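Local coordinates for protein possible thiamine biosynthesis enzyme (PDB 2X7Q) that is of unknown function but has the two-lobed periplasmic binding protein fold and may bind a small solute linked to thiamine biosynthesis, at residues P23-T28 and Y178-K183; F77-A82 and G290-S295; S130-F135 and D284-A289; H139-P144 and Q192-Y197. The protein carries 1 engineered substitution. All blocks are in the same frame, centred on the assembly; numbering follows the deposited sequence.

Interaction 1. Residues P23-T28 and Y178-K183; sequences PEHFST and YFTSKK
His25 reaches out from the short 3-10 turn 25-27 to the first turn of helix 178-186, and its CE1 is the atom that does the touching. This is the closer part of the contact: CE1 sits 4.0 Å from the CB of Phe179, whose side chain runs at about a right angle to that of His25, and it is also 4.0 Å from Thr180 OG1; both partners approach the imidazole obliquely. From its own side the imidazole is backed by other rings. CD2 of His25 stands 3.1 Å above the plane of the Phe26 ring, offset toward its rim, and Trp258 stacks on the imidazole. A chi1 of 39° sets this ring between the backbone N and the carbonyl carbon, from where it projects toward the helix. The turn beneath is tied by two hydroxyls: Ser27 OG donates to Glu24 O (2.7 Å) in the carbonyl plane, and Thr28 OG1 to His25 O (2.8 Å).

Toward Glu24 the contact becomes loose. Its OE2 comes no nearer than 4.2 Å to Thr180 OG1, a hydroxyl that is instead hydrogen-bonded to Glu177 and Tyr250, and both residues are partly exposed. On the helix, Phe179 receives Tyr178 CD2 over the centre of one ring face and lies close to a bound glycerol, probably from the crystallisation liquor. The loop follows a strand of one sheet and the helix follows a strand of the other, so aromatic and polar side chains face each other across the interlobe cleft, where periplasmic binding proteins characteristically hold their ligands.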
loop_
_atom_site.group_PDB
_atom_site.type_symbol
_atom_site.label_atom_id
_atom_site.label_comp_id
_atom_site.label_asym_id
_atom_site.label_seq_id
_atom_site.Cartn_x
_atom_site.Cartn_y
_atom_site.Cartn_z
ATOM N N PRO A 23 -6.072 3.554 7.143
ATOM C CA PRO A 23 -5.710 4.101 8.456
ATOM C C PRO A 23 -4.482 3.422 9.058
ATOM O O PRO A 23 -4.611 2.570 9.938
ATOM C CB PRO A 23 -6.947 3.807 9.311
ATOM C CG PRO A 23 -7.579 2.627 8.664
ATOM C CD PRO A 23 -7.334 2.797 7.188
ATOM N N GLU A 24 -3.303 3.805 8.582
ATOM C CA GLU A 24 -2.050 3.298 9.130
ATOM C C GLU A 24 -1.077 4.448 9.376
ATOM O O GLU A 24 -1.413 5.612 9.162
ATOM C CB GLU A 24 -1.420 2.268 8.188
ATOM C CG GLU A 24 -2.171 0.951 8.114
ATOM C CD GLU A 24 -1.485 -0.065 7.229
ATOM O OE1 GLU A 24 -0.816 0.344 6.262
ATOM O OE2 GLU A 24 -1.625 -1.277 7.487
ATOM N N HIS A 25 0.131 4.119 9.820
ATOM C CA HIS A 25 1.151 5.131 10.064
ATOM C C HIS A 25 1.481 5.916 8.797
ATOM O O HIS A 25 1.845 7.088 8.865
ATOM C CB HIS A 25 2.420 4.493 10.638
ATOM C CG HIS A 25 2.762 3.174 10.020
ATOM N ND1 HIS A 25 3.160 2.080 10.774
ATOM C CD2 HIS A 25 2.764 2.759 8.737
ATOM C CE1 HIS A 25 3.392 1.062 9.972
ATOM N NE2 HIS A 25 3.160 1.442 8.726
ATOM N N PHE A 26 1.349 5.270 7.643
ATOM C CA PHE A 26 1.675 5.911 6.371
ATOM C C PHE A 26 0.737 7.069 6.038
ATOM O O PHE A 26 1.096 7.964 5.276
ATOM C CB PHE A 26 1.660 4.893 5.227
ATOM C CG PHE A 26 2.781 3.899 5.286
ATOM C CD1 PHE A 26 2.537 2.577 5.620
ATOM C CD2 PHE A 26 4.080 4.289 5.012
ATOM C CE1 PHE A 26 3.570 1.662 5.675
ATOM C CE2 PHE A 26 5.119 3.379 5.067
ATOM C CZ PHE A 26 4.863 2.063 5.400
ATOM N N SER A 27 -0.464 7.047 6.607
ATOM C CA SER A 27 -1.469 8.060 6.306
ATOM C C SER A 27 -1.242 9.338 7.110
ATOM O O SER A 27 -2.011 10.293 6.999
ATOM C CB SER A 27 -2.872 7.519 6.580
ATOM O OG SER A 27 -3.081 7.328 7.964
ATOM N N THR A 28 -0.185 9.350 7.916
ATOM C CA THR A 28 0.117 10.492 8.775
ATOM C C THR A 28 0.140 11.833 8.031
ATOM O O THR A 28 -0.530 12.776 8.446
ATOM C CB THR A 28 1.439 10.287 9.548
ATOM O OG1 THR A 28 1.275 9.243 10.514
ATOM C CG2 THR A 28 1.841 11.560 10.263
ATOM N N TYR A 178 5.553 -5.047 9.018
ATOM C CA TYR A 178 6.343 -5.317 10.219
ATOM C C TYR A 178 5.876 -4.559 11.459
ATOM O O TYR A 178 5.469 -5.171 12.445
ATOM C CB TYR A 178 7.828 -5.033 9.969
ATOM C CG TYR A 178 8.677 -5.122 11.217
ATOM C CD1 TYR A 178 8.950 -6.350 11.809
ATOM C CD2 TYR A 178 9.208 -3.979 11.803
ATOM C CE1 TYR A 178 9.722 -6.437 12.950
ATOM C CE2 TYR A 178 9.983 -4.058 12.945
ATOM C CZ TYR A 178 10.235 -5.289 13.515
ATOM O OH TYR A 178 11.006 -5.375 14.655
ATOM N N PHE A 179 5.954 -3.234 11.415
ATOM C CA PHE A 179 5.645 -2.417 12.586
ATOM C C PHE A 179 4.209 -2.592 13.066
ATOM O O PHE A 179 3.895 -2.302 14.218
ATOM C CB PHE A 179 5.949 -0.942 12.320
ATOM C CG PHE A 179 7.417 -0.641 12.203
ATOM C CD1 PHE A 179 8.193 -0.466 13.335
ATOM C CD2 PHE A 179 8.020 -0.538 10.960
ATOM C CE1 PHE A 179 9.544 -0.193 13.230
ATOM C CE2 PHE A 179 9.369 -0.266 10.847
ATOM C CZ PHE A 179 10.133 -0.092 11.984
ATOM N N THR A 180 3.344 -3.070 12.181
ATOM C CA THR A 180 1.960 -3.346 12.542
ATOM C C THR A 180 1.870 -4.677 13.283
ATOM O O THR A 180 0.975 -4.889 14.101
ATOM C CB THR A 180 1.049 -3.381 11.296
ATOM O OG1 THR A 180 1.124 -2.125 10.611
ATOM C CG2 THR A 180 -0.394 -3.649 11.693
ATOM N N SER A 181 2.815 -5.567 12.994
ATOM C CA SER A 181 2.849 -6.893 13.599
ATOM C C SER A 181 3.752 -6.922 14.827
ATOM O O SER A 181 3.692 -7.854 15.629
ATOM C CB SER A 181 3.346 -7.923 12.583
ATOM O OG SER A 181 2.578 -7.896 11.392
ATOM N N LYS A 182 4.588 -5.900 14.966
ATOM C CA LYS A 182 5.578 -5.860 16.035
ATOM C C LYS A 182 4.937 -5.981 17.413
ATOM O O LYS A 182 5.467 -6.660 18.290
ATOM C CB LYS A 182 6.415 -4.583 15.943
ATOM C CG LYS A 182 7.617 -4.561 16.873
ATOM C CD LYS A 182 8.484 -3.340 16.626
ATOM C CE LYS A 182 9.774 -3.410 17.423
ATOM N NZ LYS A 182 9.529 -3.473 18.887
ATOM N N LYS A 183 3.796 -5.324 17.594
ATOM C CA LYS A 183 3.071 -5.381 18.858
ATOM C C LYS A 183 2.815 -6.820 19.292
ATOM O O LYS A 183 2.919 -7.148 20.474
ATOM C CB LYS A 183 1.738 -4.636 18.752
ATOM C CG LYS A 183 0.799 -4.891 19.926
ATOM C CD LYS A 183 -0.566 -4.255 19.693
ATOM C CE LYS A 183 -1.537 -4.578 20.817
ATOM N NZ LYS A 183 -2.866 -3.947 20.613
#

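Interaction 2. Residues F77-A82 and G290-S295; sequences FIADIA and GVLAES
Ala79 and Ala82, one turn apart near the end of helix 74-82, lie beside the irregular linker 290-295, with CA atoms 7.3 Å apart for Ala79 and Leu292 and 7.5 Å for Ala82 and Glu294. Leu292 carries most of the apolar contact by splitting its two methyl branches between the alanines. CD2 packs against Ala82 CB at 3.7 Å, while CD1 lies 4.1 Å from Ala79 CB. The small alanine side chains allow the leucine fork to come this near to the helix surface, and its chi1 of -92° lies away from the usual staggered values.

Glu294 meets the polar end of the same helix. Its CG lies 3.8 Å from Ala82 O, a carbonyl of the final turn that also accepts a hydrogen bond from Arg302. The side chain bends at chi2 (74°), which turns the carboxylate back toward its own backbone. The methylene thus lies against Ala82 O, while OE1 also takes a weak bond of 3.3 Å from Ala293 N within the linker.

Before the linker, Gly290 closes helix 275-289 with a Schellman motif; after it, Ser295 is the N-cap of helix 296-306. Ile299 of that last helix touches Ala82, Leu292 and Glu294 alike. Ile81 of helix 74-82 touches both Leu303 of the same helix 296-306 and Ile88 and Val90 of strand 88-95, which places helix 74-82 between the sheet and the C-terminal helices.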
loop_
_atom_site.group_PDB
_atom_site.type_symbol
_atom_site.label_atom_id
_atom_site.label_comp_id
_atom_site.label_asym_id
_atom_site.label_seq_id
_atom_site.Cartn_x
_atom_site.Cartn_y
_atom_site.Cartn_z
ATOM N N PHE A 77 -2.062 -1.742 -7.545
ATOM C CA PHE A 77 -2.528 -0.980 -8.698
ATOM C C PHE A 77 -1.825 -1.409 -9.983
ATOM O O PHE A 77 -2.457 -1.530 -11.031
ATOM C CB PHE A 77 -2.332 0.520 -8.463
ATOM C CG PHE A 77 -3.134 1.065 -7.312
ATOM C CD1 PHE A 77 -4.493 1.303 -7.449
ATOM C CD2 PHE A 77 -2.530 1.342 -6.095
ATOM C CE1 PHE A 77 -5.235 1.805 -6.395
ATOM C CE2 PHE A 77 -3.267 1.846 -5.037
ATOM C CZ PHE A 77 -4.620 2.076 -5.187
ATOM N N ILE A 78 -0.518 -1.636 -9.898
ATOM C CA ILE A 78 0.256 -2.061 -11.060
ATOM C C ILE A 78 -0.255 -3.387 -11.614
ATOM O O ILE A 78 -0.436 -3.536 -12.822
ATOM C CB ILE A 78 1.755 -2.203 -10.729
ATOM C CG1 ILE A 78 2.331 -0.866 -10.264
ATOM C CG2 ILE A 78 2.520 -2.726 -11.937
ATOM C CD1 ILE A 78 2.223 0.238 -11.296
ATOM N N ALA A 79 -0.483 -4.349 -10.726
ATOM C CA ALA A 79 -0.975 -5.658 -11.137
ATOM C C ALA A 79 -2.376 -5.558 -11.732
ATOM O O ALA A 79 -2.664 -6.164 -12.763
ATOM C CB ALA A 79 -0.960 -6.626 -9.964
ATOM N N ASP A 80 -3.242 -4.785 -11.081
ATOM C CA ASP A 80 -4.614 -4.611 -11.545
ATOM C C ASP A 80 -4.639 -4.034 -12.959
ATOM O O ASP A 80 -5.440 -4.453 -13.795
ATOM C CB ASP A 80 -5.390 -3.705 -10.586
ATOM C CG ASP A 80 -6.894 -3.865 -10.718
ATOM O OD1 ASP A 80 -7.389 -5.002 -10.568
ATOM O OD2 ASP A 80 -7.582 -2.855 -10.968
ATOM N N ILE A 81 -3.755 -3.074 -13.223
ATOM C CA ILE A 81 -3.649 -2.468 -14.547
ATOM C C ILE A 81 -3.079 -3.460 -15.558
ATOM O O ILE A 81 -3.572 -3.572 -16.680
ATOM C CB ILE A 81 -2.762 -1.205 -14.521
ATOM C CG1 ILE A 81 -3.389 -0.130 -13.631
ATOM C CG2 ILE A 81 -2.548 -0.670 -15.930
ATOM C CD1 ILE A 81 -2.567 1.139 -13.533
ATOM N N ALA A 82 -2.038 -4.178 -15.146
ATOM C CA ALA A 82 -1.399 -5.179 -15.993
ATOM C C ALA A 82 -2.357 -6.317 -16.334
ATOM O O ALA A 82 -2.163 -7.030 -17.318
ATOM C CB ALA A 82 -0.151 -5.723 -15.316
ATOM N N GLY A 290 5.749 -15.221 -10.863
ATOM C CA GLY A 290 4.616 -16.011 -11.307
ATOM C C GLY A 290 3.269 -15.375 -11.030
ATOM O O GLY A 290 2.228 -15.934 -11.375
ATOM N N VAL A 291 3.284 -14.202 -10.406
ATOM C CA VAL A 291 2.049 -13.487 -10.100
ATOM C C VAL A 291 1.346 -13.041 -11.379
ATOM O O VAL A 291 0.128 -13.168 -11.505
ATOM C CB VAL A 291 2.309 -12.259 -9.206
ATOM C CG1 VAL A 291 1.020 -11.484 -8.972
ATOM C CG2 VAL A 291 2.921 -12.689 -7.881
ATOM N N LEU A 292 2.123 -12.514 -12.320
ATOM C CA LEU A 292 1.578 -12.067 -13.599
ATOM C C LEU A 292 1.898 -13.051 -14.719
ATOM O O LEU A 292 3.049 -13.449 -14.895
ATOM C CB LEU A 292 2.103 -10.674 -13.952
ATOM C CG LEU A 292 1.265 -9.474 -13.505
ATOM C CD1 LEU A 292 0.764 -9.651 -12.087
ATOM C CD2 LEU A 292 2.078 -8.189 -13.629
ATOM N N ALA A 293 0.873 -13.441 -15.471
ATOM C CA ALA A 293 1.036 -14.401 -16.555
ATOM C C ALA A 293 1.061 -13.712 -17.918
ATOM O O ALA A 293 1.535 -14.281 -18.901
ATOM C CB ALA A 293 -0.065 -15.445 -16.508
ATOM N N GLU A 294 0.546 -12.487 -17.971
ATOM C CA GLU A 294 0.529 -11.716 -19.207
ATOM C C GLU A 294 1.945 -11.481 -19.724
ATOM O O GLU A 294 2.882 -11.325 -18.940
ATOM C CB GLU A 294 -0.185 -10.377 -19.000
ATOM C CG GLU A 294 -1.690 -10.488 -18.786
ATOM C CD GLU A 294 -2.058 -11.006 -17.407
ATOM O OE1 GLU A 294 -1.180 -11.030 -16.520
ATOM O OE2 GLU A 294 -3.231 -11.384 -17.207
ATOM N N SER A 295 2.098 -11.461 -21.045
ATOM C CA SER A 295 3.407 -11.256 -21.655
ATOM C C SER A 295 3.953 -9.870 -21.317
ATOM O O SER A 295 3.207 -8.986 -20.896
ATOM C CB SER A 295 3.332 -11.438 -23.173
ATOM O OG SER A 295 2.600 -10.382 -23.776
#

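Interaction 3. Residues S130-F135 and D284-A289; sequences SYVMSF and DTLKLA
The Phe135 ring presents its edge to Ala289 O, which lies near the ring plane 3.9 Å from CD2, and the carbonyl O of Tyr131 is at the same ring's edge, in plane. Phe135 in turn serves the face of another ring: its CE1 stands 3.3 Å above the plane of Tyr131, offset toward the rim. This is a helix-to-helix contact in a periplasmic binding protein fold, joining helix 129-141, which follows strand 120-123 and precedes strand 148-151 of one sheet in the chain, to helix 275-289, in the C-terminal part of the chain.

The helices come closest at Phe135 and Ala289, with CA atoms 5.7 Å apart. A small residue on one side makes this possible, and Phe135 CB lies 4.3 Å from Ala289 CB. One turn earlier on each helix, Val132 and Leu286 cross at about a right angle. Val132 CG1, held anti to its backbone nitrogen (chi1 164°), meets Leu286 CD2 at 3.5 Å, a close methyl-to-methyl approach between two buried side chains.

Beyond this apolar part the seam turns polar: a single water donates to both backbone carbonyls, at 2.7 Å to Phe135 O and 2.8 Å to Ala289 O.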
loop_
_atom_site.group_PDB
_atom_site.type_symbol
_atom_site.label_atom_id
_atom_site.label_comp_id
_atom_site.label_asym_id
_atom_site.label_seq_id
_atom_site.Cartn_x
_atom_site.Cartn_y
_atom_site.Cartn_z
ATOM N N SER A 130 -0.469 -9.420 1.100
ATOM C CA SER A 130 -0.118 -10.633 1.830
ATOM C C SER A 130 -0.113 -11.845 0.902
ATOM O O SER A 130 0.597 -12.821 1.142
ATOM C CB SER A 130 -1.092 -10.865 2.985
ATOM O OG SER A 130 -2.414 -11.038 2.514
ATOM N N TYR A 131 -0.916 -11.777 -0.155
ATOM C CA TYR A 131 -0.990 -12.855 -1.134
ATOM C C TYR A 131 0.123 -12.731 -2.170
ATOM O O TYR A 131 0.860 -13.682 -2.417
ATOM C CB TYR A 131 -2.357 -12.855 -1.824
ATOM C CG TYR A 131 -2.456 -13.810 -2.994
ATOM C CD1 TYR A 131 -2.251 -13.367 -4.293
ATOM C CD2 TYR A 131 -2.751 -15.152 -2.797
ATOM C CE1 TYR A 131 -2.337 -14.233 -5.366
ATOM C CE2 TYR A 131 -2.839 -16.027 -3.865
ATOM C CZ TYR A 131 -2.631 -15.562 -5.147
ATOM O OH TYR A 131 -2.719 -16.428 -6.211
ATOM N N VAL A 132 0.237 -11.553 -2.774
ATOM C CA VAL A 132 1.239 -11.310 -3.807
ATOM C C VAL A 132 2.659 -11.527 -3.289
ATOM O O VAL A 132 3.473 -12.175 -3.944
ATOM C CB VAL A 132 1.123 -9.881 -4.373
ATOM C CG1 VAL A 132 2.380 -9.508 -5.143
ATOM C CG2 VAL A 132 -0.114 -9.755 -5.246
HETATM N N MSE A 133 2.944 -10.990 -2.109
HETATM C CA MSE A 133 4.281 -11.068 -1.531
HETATM C C MSE A 133 4.697 -12.495 -1.190
HETATM O O MSE A 133 5.885 -12.777 -1.057
HETATM C CB MSE A 133 4.385 -10.180 -0.287
HETATM C CG MSE A 133 4.377 -8.691 -0.582
HETATM SE SE MSE A 133 5.817 -8.177 -1.791
HETATM C CE MSE A 133 7.323 -8.813 -0.752
ATOM N N SER A 134 3.725 -13.389 -1.041
ATOM C CA SER A 134 4.034 -14.783 -0.747
ATOM C C SER A 134 4.745 -15.415 -1.937
ATOM O O SER A 134 5.618 -16.266 -1.770
ATOM C CB SER A 134 2.767 -15.569 -0.399
ATOM O OG SER A 134 1.986 -15.831 -1.548
ATOM N N PHE A 135 4.368 -14.990 -3.139
ATOM C CA PHE A 135 5.016 -15.457 -4.360
ATOM C C PHE A 135 6.433 -14.899 -4.465
ATOM O O PHE A 135 7.373 -15.627 -4.777
ATOM C CB PHE A 135 4.201 -15.048 -5.589
ATOM C CG PHE A 135 2.913 -15.810 -5.748
ATOM C CD1 PHE A 135 1.790 -15.468 -5.010
ATOM C CD2 PHE A 135 2.824 -16.865 -6.643
ATOM C CE1 PHE A 135 0.606 -16.166 -5.158
ATOM C CE2 PHE A 135 1.643 -17.568 -6.796
ATOM C CZ PHE A 135 0.532 -17.216 -6.052
ATOM N N ASP A 284 8.720 -6.701 -13.447
ATOM C CA ASP A 284 9.758 -7.713 -13.611
ATOM C C ASP A 284 9.786 -8.683 -12.434
ATOM O O ASP A 284 10.057 -9.871 -12.605
ATOM C CB ASP A 284 11.130 -7.057 -13.791
ATOM C CG ASP A 284 11.270 -6.357 -15.128
ATOM O OD1 ASP A 284 10.352 -6.476 -15.965
ATOM O OD2 ASP A 284 12.302 -5.686 -15.344
ATOM N N THR A 285 9.504 -8.174 -11.238
ATOM C CA THR A 285 9.489 -9.010 -10.042
ATOM C C THR A 285 8.265 -9.919 -10.020
ATOM O O THR A 285 8.378 -11.121 -9.783
ATOM C CB THR A 285 9.515 -8.167 -8.753
ATOM O OG1 THR A 285 10.735 -7.418 -8.693
ATOM C CG2 THR A 285 9.419 -9.064 -7.529
ATOM N N LEU A 286 7.097 -9.339 -10.276
ATOM C CA LEU A 286 5.848 -10.096 -10.285
ATOM C C LEU A 286 5.829 -11.135 -11.402
ATOM O O LEU A 286 5.453 -12.287 -11.184
ATOM C CB LEU A 286 4.648 -9.157 -10.419
ATOM C CG LEU A 286 4.452 -8.146 -9.287
ATOM C CD1 LEU A 286 3.209 -7.297 -9.530
ATOM C CD2 LEU A 286 4.368 -8.852 -7.948
ATOM N N LYS A 287 6.240 -10.720 -12.595
ATOM C CA LYS A 287 6.312 -11.621 -13.740
ATOM C C LYS A 287 7.228 -12.801 -13.442
ATOM O O LYS A 287 6.896 -13.951 -13.737
ATOM C CB LYS A 287 6.811 -10.870 -14.977
ATOM C CG LYS A 287 6.985 -11.735 -16.217
ATOM C CD LYS A 287 5.657 -12.262 -16.718
ATOM C CE LYS A 287 5.834 -13.090 -17.984
ATOM N NZ LYS A 287 4.527 -13.613 -18.495
ATOM N N LEU A 288 8.381 -12.504 -12.854
ATOM C CA LEU A 288 9.372 -13.525 -12.539
ATOM C C LEU A 288 8.914 -14.407 -11.380
ATOM O O LEU A 288 9.337 -15.556 -11.258
ATOM C CB LEU A 288 10.714 -12.871 -12.202
ATOM C CG LEU A 288 11.950 -13.773 -12.168
ATOM C CD1 LEU A 288 12.193 -14.397 -13.533
ATOM C CD2 LEU A 288 13.169 -12.984 -11.715
ATOM N N ALA A 289 8.044 -13.861 -10.536
ATOM C CA ALA A 289 7.553 -14.581 -9.365
ATOM C C ALA A 289 6.337 -15.445 -9.692
ATOM O O ALA A 289 5.935 -16.291 -8.892
ATOM C CB ALA A 289 7.231 -13.611 -8.239
HETATM O O HOH W 1 6.912 -17.606 -6.626
#

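Interaction 4. Residues H139-P144 and Q192-Y197; sequences HQLGVP and QIDQIY
Gln140 and Leu141 lie in the last turn of helix 129-141, closed by a Schellman motif at Gly142. The helix belongs to a beta-alpha-beta unit, connecting the neighbouring parallel strands 120-123 and 148-151, and here the two residues lie over Asp194 and Ile196 of strand 190-197, at the opposite border of the same sheet. The backbones stay well apart, with CA atoms 9.4 Å from each other for Gln140 and Ile196, and long side chains span the gap. In one of its two conformers, Gln140 stretches out from a CG anti to the backbone N (chi1 179°), bringing OE1 to 4.0 Å from Ile196 CD1, with CG1 little farther. The two chains run alongside each other in opposite senses.

Leu141 and Asp194 pass in the same antiparallel manner, with CD1 of the leucine 4.2 Å from OD2 of the carboxylate. The other oxygen is engaged within the strand: OD1 accepts Gln195 N at 2.7 Å, with the donor 46° out of the carboxylate plane and a bent N-H...O angle of 135°. Behind the contact, Ile196 also packs on Val136 and Met133, and both Leu141 and Asp194 reach Ala115.

In this conformer, helix and strand meet as oxygen against methyl at both points, the Gln140 part being tentative. OE1 and OD2 lie against apolar neighbours at the partly exposed margin, while Ile196 is buried, so directional bonding probably contributes little to this end of the interface.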
loop_
_atom_site.group_PDB
_atom_site.type_symbol
_atom_site.label_atom_id
_atom_site.label_comp_id
_atom_site.label_asym_id
_atom_site.label_seq_id
_atom_site.Cartn_x
_atom_site.Cartn_y
_atom_site.Cartn_z
ATOM N N HIS A 139 9.988 -17.104 -4.447
ATOM C CA HIS A 139 11.011 -17.043 -5.492
ATOM C C HIS A 139 12.399 -16.756 -4.919
ATOM O O HIS A 139 13.390 -17.321 -5.376
ATOM C CB HIS A 139 10.638 -16.007 -6.560
ATOM C CG HIS A 139 11.601 -15.929 -7.699
ATOM N ND1 HIS A 139 11.582 -16.816 -8.765
ATOM C CD2 HIS A 139 12.610 -15.066 -7.965
ATOM C CE1 HIS A 139 12.531 -16.503 -9.615
ATOM N NE2 HIS A 139 13.177 -15.438 -9.155
ATOM N N GLN A 140 12.465 -15.888 -3.914
ATOM C CA GLN A 140 13.729 -15.545 -3.274
ATOM C C GLN A 140 14.255 -16.703 -2.431
ATOM O O GLN A 140 15.460 -16.852 -2.246
ATOM C CB GLN A 140 13.560 -14.302 -2.403
ATOM C CG GLN A 140 14.818 -13.877 -1.676
ATOM C CD GLN A 140 14.557 -12.788 -0.663
ATOM O OE1 GLN A 140 14.204 -11.666 -1.021
ATOM N NE2 GLN A 140 14.730 -13.112 0.614
ATOM N N LEU A 141 13.339 -17.520 -1.921
ATOM C CA LEU A 141 13.697 -18.666 -1.090
ATOM C C LEU A 141 14.223 -19.823 -1.930
ATOM O O LEU A 141 14.931 -20.692 -1.425
ATOM C CB LEU A 141 12.492 -19.120 -0.263
ATOM C CG LEU A 141 12.423 -18.611 1.177
ATOM C CD1 LEU A 141 13.077 -17.248 1.301
ATOM C CD2 LEU A 141 10.981 -18.561 1.654
ATOM N N GLY A 142 13.882 -19.823 -3.215
ATOM C CA GLY A 142 14.317 -20.872 -4.117
ATOM C C GLY A 142 13.339 -22.027 -4.165
ATOM O O GLY A 142 13.593 -23.046 -4.808
ATOM N N VAL A 143 12.214 -21.865 -3.479
ATOM C CA VAL A 143 11.180 -22.889 -3.449
ATOM C C VAL A 143 10.050 -22.528 -4.408
ATOM O O VAL A 143 9.881 -21.362 -4.761
ATOM C CB VAL A 143 10.614 -23.072 -2.028
ATOM C CG1 VAL A 143 11.720 -23.472 -1.066
ATOM C CG2 VAL A 143 9.929 -21.797 -1.558
ATOM N N PRO A 144 9.274 -23.534 -4.844
ATOM C CA PRO A 144 8.134 -23.276 -5.729
ATOM C C PRO A 144 7.060 -22.458 -5.017
ATOM O O PRO A 144 6.908 -22.575 -3.801
ATOM C CB PRO A 144 7.608 -24.681 -6.039
ATOM C CG PRO A 144 8.071 -25.522 -4.896
ATOM C CD PRO A 144 9.414 -24.964 -4.524
ATOM N N GLN A 192 7.872 -14.190 14.629
ATOM C CA GLN A 192 8.488 -13.868 13.346
ATOM C C GLN A 192 9.491 -14.933 12.924
ATOM O O GLN A 192 10.304 -15.388 13.730
ATOM C CB GLN A 192 9.178 -12.503 13.404
ATOM C CG GLN A 192 9.951 -12.149 12.143
ATOM C CD GLN A 192 10.673 -10.823 12.255
ATOM O OE1 GLN A 192 11.863 -10.725 11.957
ATOM N NE2 GLN A 192 9.955 -9.794 12.684
ATOM N N ILE A 193 9.433 -15.322 11.655
ATOM C CA ILE A 193 10.347 -16.321 11.120
ATOM C C ILE A 193 11.137 -15.778 9.933
ATOM O O ILE A 193 12.110 -16.392 9.496
ATOM C CB ILE A 193 9.602 -17.601 10.689
ATOM C CG1 ILE A 193 8.593 -17.292 9.581
ATOM C CG2 ILE A 193 8.914 -18.241 11.881
ATOM C CD1 ILE A 193 7.843 -18.514 9.086
ATOM N N ASP A 194 10.720 -14.623 9.421
ATOM C CA ASP A 194 11.383 -14.019 8.270
ATOM C C ASP A 194 10.841 -12.621 7.962
ATOM O O ASP A 194 9.763 -12.244 8.423
ATOM C CB ASP A 194 11.224 -14.923 7.045
ATOM C CG ASP A 194 12.283 -14.675 5.992
ATOM O OD1 ASP A 194 13.181 -13.839 6.225
ATOM O OD2 ASP A 194 12.217 -15.323 4.927
ATOM N N GLN A 195 11.605 -11.858 7.183
ATOM C CA GLN A 195 11.180 -10.542 6.716
ATOM C C GLN A 195 11.507 -10.410 5.234
ATOM O O GLN A 195 12.216 -11.247 4.680
ATOM C CB GLN A 195 11.880 -9.433 7.504
ATOM C CG GLN A 195 11.490 -9.354 8.970
ATOM C CD GLN A 195 12.177 -8.207 9.692
ATOM O OE1 GLN A 195 13.062 -7.551 9.141
ATOM N NE2 GLN A 195 11.771 -7.959 10.932
ATOM N N ILE A 196 10.987 -9.368 4.592
ATOM C CA ILE A 196 11.259 -9.141 3.175
ATOM C C ILE A 196 10.779 -7.773 2.705
ATOM O O ILE A 196 9.613 -7.419 2.878
ATOM C CB ILE A 196 10.635 -10.241 2.289
ATOM C CG1 ILE A 196 10.901 -9.950 0.810
ATOM C CG2 ILE A 196 9.147 -10.362 2.552
ATOM C CD1 ILE A 196 10.319 -10.984 -0.128
ATOM N N TYR A 197 11.688 -7.005 2.113
ATOM C CA TYR A 197 11.358 -5.684 1.596
ATOM C C TYR A 197 10.755 -5.783 0.202
ATOM O O TYR A 197 11.010 -6.741 -0.529
ATOM C CB TYR A 197 12.607 -4.800 1.541
ATOM C CG TYR A 197 13.155 -4.394 2.892
ATOM C CD1 TYR A 197 12.656 -3.284 3.561
ATOM C CD2 TYR A 197 14.181 -5.111 3.487
ATOM C CE1 TYR A 197 13.158 -2.909 4.794
ATOM C CE2 TYR A 197 14.691 -4.746 4.717
ATOM C CZ TYR A 197 14.176 -3.643 5.367
ATOM O OH TYR A 197 14.679 -3.273 6.594
#

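How the interactions relate
Interactions 1 and 2 lie on opposite sides of the chain's centre, their centres 26 Å apart: interaction 1 spans the cleft, and interaction 2 packs C-terminal segments against the lobe of the first sheet. Interaction 3 is about 10 Å from interaction 2 between centres, and the two are continuous through the end of helix 275-289, where Lys287 NZ approaches Glu294 O at 2.9 Å. Helix 129-141 then leads from interaction 3 to interaction 4, 11 Å away between centres, and helix 178-186 is followed in the chain by strand 190-197, linking interactions 1 and 4. The C-terminal part touches both lobes: 284-289 meets helix 129-141 of one, and 290-295 meets helix 74-82 of the other.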